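Local coordinates for FAD linked oxidase-like protein (PDB 5L6F), which oxidises the C1 hydroxyl of xylooligosaccharides such as xylobiose to the lactone, using a bicovalently bound FAD and reducing molecular oxygen to hydrogen peroxide, at the beta-D-xylopyranose site. Numbering follows the deposited sequence.

Contact 1 and contact 2 each hold one xylobiose, built of two linked XYP units, on the same single protein chain. They share no residue and no secondary-structure element, and the centres of their C-alpha atoms lie about 44 Å apart. Contact 1 uses the end of helix 246-261, the loop after it and helix 290-304. Contact 2 joins loops near strand 87-90 to the C-terminal region. Neither includes Thr154, Arg272, Glu412 or Tyr451, which bind substrate. Both are therefore probably secondary surface sites, perhaps occupied because xylobiose was added to form the complex.

Contact 1: the beta-D-xylopyranose site. Residues 258-259, 262-264, 299. With XYP (beta-D-xylopyranose), chain B; XYP (beta-D-xylopyranose), chain C.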
loop_
_atom_site.group_PDB
_atom_site.type_symbol
_atom_site.label_atom_id
_atom_site.label_comp_id
_atom_site.label_asym_id
_atom_site.label_seq_id
_atom_site.Cartn_x
_atom_site.Cartn_y
_atom_site.Cartn_z
ATOM N N GLU A 258 -17.801 4.478 -17.387
ATOM C CA GLU A 258 -17.915 5.413 -18.513
ATOM C C GLU A 258 -17.785 6.856 -17.977
ATOM O O GLU A 258 -17.047 7.671 -18.531
ATOM C CB GLU A 258 -19.263 5.190 -19.240
ATOM C CG GLU A 258 -19.367 5.705 -20.654
ATOM C CD GLU A 258 -20.720 5.399 -21.305
ATOM O OE1 GLU A 258 -21.275 4.317 -21.033
ATOM O OE2 GLU A 258 -21.220 6.247 -22.106
ATOM N N TRP A 259 -18.454 7.147 -16.866
ATOM C CA TRP A 259 -18.353 8.470 -16.238
ATOM C C TRP A 259 -16.912 8.827 -15.872
ATOM O O TRP A 259 -16.435 9.922 -16.182
ATOM C CB TRP A 259 -19.282 8.545 -15.024
ATOM C CG TRP A 259 -19.151 9.756 -14.168
ATOM C CD1 TRP A 259 -19.731 10.976 -14.347
ATOM C CD2 TRP A 259 -18.394 9.844 -12.962
ATOM N NE1 TRP A 259 -19.384 11.820 -13.314
ATOM C CE2 TRP A 259 -18.568 11.141 -12.448
ATOM C CE3 TRP A 259 -17.642 8.928 -12.237
ATOM C CZ2 TRP A 259 -17.981 11.550 -11.263
ATOM C CZ3 TRP A 259 -17.052 9.328 -11.063
ATOM C CH2 TRP A 259 -17.213 10.633 -10.589
ATOM N N ASN A 262 -14.573 9.210 -19.003
ATOM C CA ASN A 262 -14.836 10.431 -19.770
ATOM C C ASN A 262 -14.644 11.745 -19.000
ATOM O O ASN A 262 -15.010 12.804 -19.473
ATOM C CB ASN A 262 -16.193 10.326 -20.460
ATOM C CG ASN A 262 -16.145 9.364 -21.647
ATOM O OD1 ASN A 262 -15.551 9.671 -22.686
ATOM N ND2 ASN A 262 -16.679 8.170 -21.462
ATOM N N GLY A 263 -13.992 11.683 -17.845
ATOM C CA GLY A 263 -13.539 12.894 -17.165
ATOM C C GLY A 263 -14.596 13.460 -16.243
ATOM O O GLY A 263 -14.602 14.646 -15.960
ATOM N N GLY A 264 -15.492 12.608 -15.763
ATOM C CA GLY A 264 -16.562 13.048 -14.896
ATOM C C GLY A 264 -16.101 13.408 -13.485
ATOM O O GLY A 264 -16.760 14.179 -12.801
ATOM N N PRO A 299 -23.954 15.577 -11.595
ATOM C CA PRO A 299 -23.962 14.774 -12.826
ATOM C C PRO A 299 -23.934 13.252 -12.624
ATOM O O PRO A 299 -24.653 12.526 -13.320
ATOM C CB PRO A 299 -22.700 15.245 -13.551
ATOM C CG PRO A 299 -22.513 16.644 -13.099
ATOM C CD PRO A 299 -23.026 16.721 -11.695
HETATM O O1 XYP B . -27.064 14.763 -20.629
HETATM C C1 XYP B . -25.750 15.313 -20.451
HETATM C C2 XYP B . -25.617 15.691 -18.969
HETATM C C3 XYP B . -24.165 15.813 -18.488
HETATM C C4 XYP B . -23.295 14.706 -19.056
HETATM C C5 XYP B . -23.454 14.637 -20.563
HETATM O O2 XYP B . -26.267 16.956 -18.765
HETATM O O3 XYP B . -24.108 15.731 -17.063
HETATM O O4 XYP B . -21.936 14.965 -18.700
HETATM O O5 XYP B . -24.801 14.335 -20.911
HETATM C C1 XYP C . -21.068 13.847 -18.879
HETATM C C2 XYP C . -19.708 14.429 -19.287
HETATM C C3 XYP C . -18.577 13.407 -19.167
HETATM C C4 XYP C . -18.697 12.570 -17.892
HETATM C C5 XYP C . -20.097 11.996 -17.771
HETATM O O2 XYP C . -19.744 14.929 -20.646
HETATM O O3 XYP C . -17.351 14.154 -19.199
HETATM O O4 XYP C . -17.743 11.512 -17.908
HETATM O O5 XYP C . -21.013 13.083 -17.647
HETATM O O HOH W 1 -25.176 13.192 -15.984
HETATM O O HOH W 2 -17.210 16.030 -17.173
#
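This is a shallow surface site for xylobiose at the C-terminal end of helix 246-261. It takes the substrate, but lacks the substrate-binding residues and is probably not catalytic. The protein hides 118 of 206 Å² of the chain C sugar, but 24 of 216 Å² of the chain B sugar. The non-reducing xylose of chain C is thus seated, and the reducing xylose of chain B, with its anomeric O1, points away.

Main-chain carbonyls at the helix end and in the loop Asn262-Gly264 form the floor. The 4-hydroxyl O4 of the chain C sugar donates to Trp259 O at 2.7 Å, in the carbonyl plane and along a lone pair. O3 of the chain C sugar donates to Asn262 O, also at 2.7 Å, but from above that carbonyl plane (49° out of it). Two adjacent hydroxyls are thus read by backbone oxygens.

One wall is Trp259. Its CG lies anti to the backbone N (chi1 172°), and the indole meets the sugar through its pyrrole-ring carbon. Trp259 CD1 touches the ring methylene C5 of the chain C sugar at 3.6 Å. No indole face is stacked on the sugar; Gly264 lies over one face instead. The C-alpha of Gly264 also packs against C4 of the chain C sugar. Asn262 supplies its CB beside O4, while its amide turns back to the helix. Asn262 ND2 donates to Glu258 O at 3.0 Å, which helps hold the loop. Gly263 takes a left-handed backbone conformation (phi 88°).

Pro299, on helix 290-304, continues the wall beyond Trp259, its CB a loose 3.8 Å from O3 of the chain B sugar. No lid is seen among the contacting residues, and the outer edge, at chain B, is the open one. Water 2 links O3 of chain C to Gly263 O. At the far end water 1 lies 3.0 Å from O3 of the chain B sugar and 2.8 Å from Pro299 O.

Contact 2: the beta-D-xylopyranose site. Residues 86, 104, 458, 484, 487. With XYP (beta-D-xylopyranose), chain D; XYP (beta-D-xylopyranose), chain E.
A surface groove lined by loops and the start of helix 458-466 holds this xylobiose across the ring of Tyr487. Both sugars are poorly ordered, so the contacts are approximate.

Tyr487 has CG anti to the backbone N (chi1 175°), which places its ring under the linkage. C4 of the chain D sugar lies over one face, toward the rim, and Tyr487 CE1 meets the methylene C5 of the chain E sugar at 3.7 Å. The rim of this ring also rests on one face of the Arg458 guanidinium, so the two flat groups are not stacked in parallel.

Glu484 and Arg458 grip the 4-hydroxyl of the chain E sugar. O4 of the chain E sugar donates to Glu484 OE2 at 2.5 Å on its syn lone pair. Arg458 NH1 donates to O4 of the chain E sugar at 3.2 Å, near the guanidinium plane. Arg458 NH2 forms a salt bridge with Glu484 OE1 at 2.7 Å, again on a syn lone pair, which fixes the carboxylate. An alanine here, for Glu484, removes the carboxylate and would probably loosen the hold on the chain E sugar and let the guanidinium drift.

At the other end, Glu104 OE2 accepts from the anomeric O1 of the chain D sugar at 2.7 Å, met from above the carboxylate plane. Lys86 lays its CE alongside C5 of chain D. Lys86 NZ donates to Glu484 O at 2.9 Å, tying the two sides together.

Lys86 directly precedes strand 87-90 and Glu104 precedes strand 108-111, both in the FAD-binding region. Arg458 opens helix 458-466, and Glu484 and Tyr487 follow helix 470-480 in the berberine-like C-terminal region, so the sugar bridges the two.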
loop_
_atom_site.group_PDB
_atom_site.type_symbol
_atom_site.label_atom_id
_atom_site.label_comp_id
_atom_site.label_asym_id
_atom_site.label_seq_id
_atom_site.Cartn_x
_atom_site.Cartn_y
_atom_site.Cartn_z
ATOM N N LYS A 86 19.392 -14.156 5.475
ATOM C CA LYS A 86 18.657 -13.116 4.787
ATOM C C LYS A 86 18.215 -12.048 5.798
ATOM O O LYS A 86 18.139 -12.322 7.004
ATOM C CB LYS A 86 17.452 -13.708 4.066
ATOM C CG LYS A 86 17.810 -14.780 3.070
ATOM C CD LYS A 86 18.830 -14.336 2.031
ATOM C CE LYS A 86 19.012 -15.426 0.965
ATOM N NZ LYS A 86 19.956 -15.023 -0.130
ATOM N N GLU A 104 8.928 -16.081 5.614
ATOM C CA GLU A 104 9.319 -17.439 5.965
ATOM C C GLU A 104 10.129 -17.301 7.259
ATOM O O GLU A 104 10.527 -16.187 7.624
ATOM C CB GLU A 104 10.117 -18.106 4.849
ATOM C CG GLU A 104 11.405 -17.375 4.515
ATOM C CD GLU A 104 12.250 -18.065 3.464
ATOM O OE1 GLU A 104 11.746 -18.996 2.803
ATOM O OE2 GLU A 104 13.416 -17.660 3.279
ATOM N N ARG A 458 6.403 -17.099 -7.109
ATOM C CA ARG A 458 7.354 -16.024 -7.245
ATOM C C ARG A 458 7.406 -15.442 -8.651
ATOM O O ARG A 458 7.443 -14.227 -8.819
ATOM C CB ARG A 458 8.736 -16.494 -6.854
ATOM C CG ARG A 458 9.711 -15.341 -6.808
ATOM C CD ARG A 458 11.069 -15.765 -6.318
ATOM N NE ARG A 458 11.943 -14.612 -6.248
ATOM C CZ ARG A 458 13.256 -14.692 -6.069
ATOM N NH1 ARG A 458 13.841 -15.868 -5.961
ATOM N NH2 ARG A 458 13.992 -13.597 -6.005
ATOM N N GLU A 484 20.985 -11.508 -3.272
ATOM C CA GLU A 484 19.620 -11.513 -2.716
ATOM C C GLU A 484 19.605 -11.559 -1.204
ATOM O O GLU A 484 18.857 -12.337 -0.591
ATOM C CB GLU A 484 18.797 -12.677 -3.270
ATOM C CG GLU A 484 18.702 -12.616 -4.780
ATOM C CD GLU A 484 17.750 -13.639 -5.332
ATOM O OE1 GLU A 484 16.552 -13.526 -5.059
ATOM O OE2 GLU A 484 18.222 -14.568 -6.004
ATOM N N TYR A 487 16.153 -11.089 0.262
ATOM C CA TYR A 487 15.204 -12.078 -0.209
ATOM C C TYR A 487 13.900 -12.142 0.601
ATOM O O TYR A 487 13.900 -12.087 1.843
ATOM C CB TYR A 487 15.875 -13.486 -0.241
ATOM C CG TYR A 487 14.891 -14.558 -0.610
ATOM C CD1 TYR A 487 14.515 -14.736 -1.947
ATOM C CD2 TYR A 487 14.274 -15.355 0.368
ATOM C CE1 TYR A 487 13.594 -15.689 -2.304
ATOM C CE2 TYR A 487 13.329 -16.306 0.010
ATOM C CZ TYR A 487 12.998 -16.472 -1.319
ATOM O OH TYR A 487 12.076 -17.403 -1.697
HETATM O O1 XYP D . 15.417 -19.405 3.242
HETATM C C1 XYP D . 16.019 -19.626 1.977
HETATM C C2 XYP D . 14.895 -19.879 0.981
HETATM C C3 XYP D . 15.479 -20.151 -0.383
HETATM C C4 XYP D . 16.391 -18.996 -0.753
HETATM C C5 XYP D . 17.441 -18.690 0.301
HETATM O O2 XYP D . 14.095 -20.993 1.372
HETATM O O3 XYP D . 14.438 -20.307 -1.357
HETATM O O4 XYP D . 17.062 -19.407 -1.914
HETATM O O5 XYP D . 16.814 -18.495 1.570
HETATM C C1 XYP E . 17.109 -18.415 -2.913
HETATM C C2 XYP E . 18.248 -18.753 -3.861
HETATM C C3 XYP E . 18.295 -17.771 -5.021
HETATM C C4 XYP E . 16.921 -17.683 -5.670
HETATM C C5 XYP E . 15.795 -17.570 -4.648
HETATM O O2 XYP E . 19.486 -18.759 -3.143
HETATM O O3 XYP E . 19.237 -18.236 -5.999
HETATM O O4 XYP E . 16.892 -16.555 -6.555
HETATM O O5 XYP E . 15.873 -18.505 -3.590
HETATM O O HOH W 3 19.796 -16.500 -2.448
#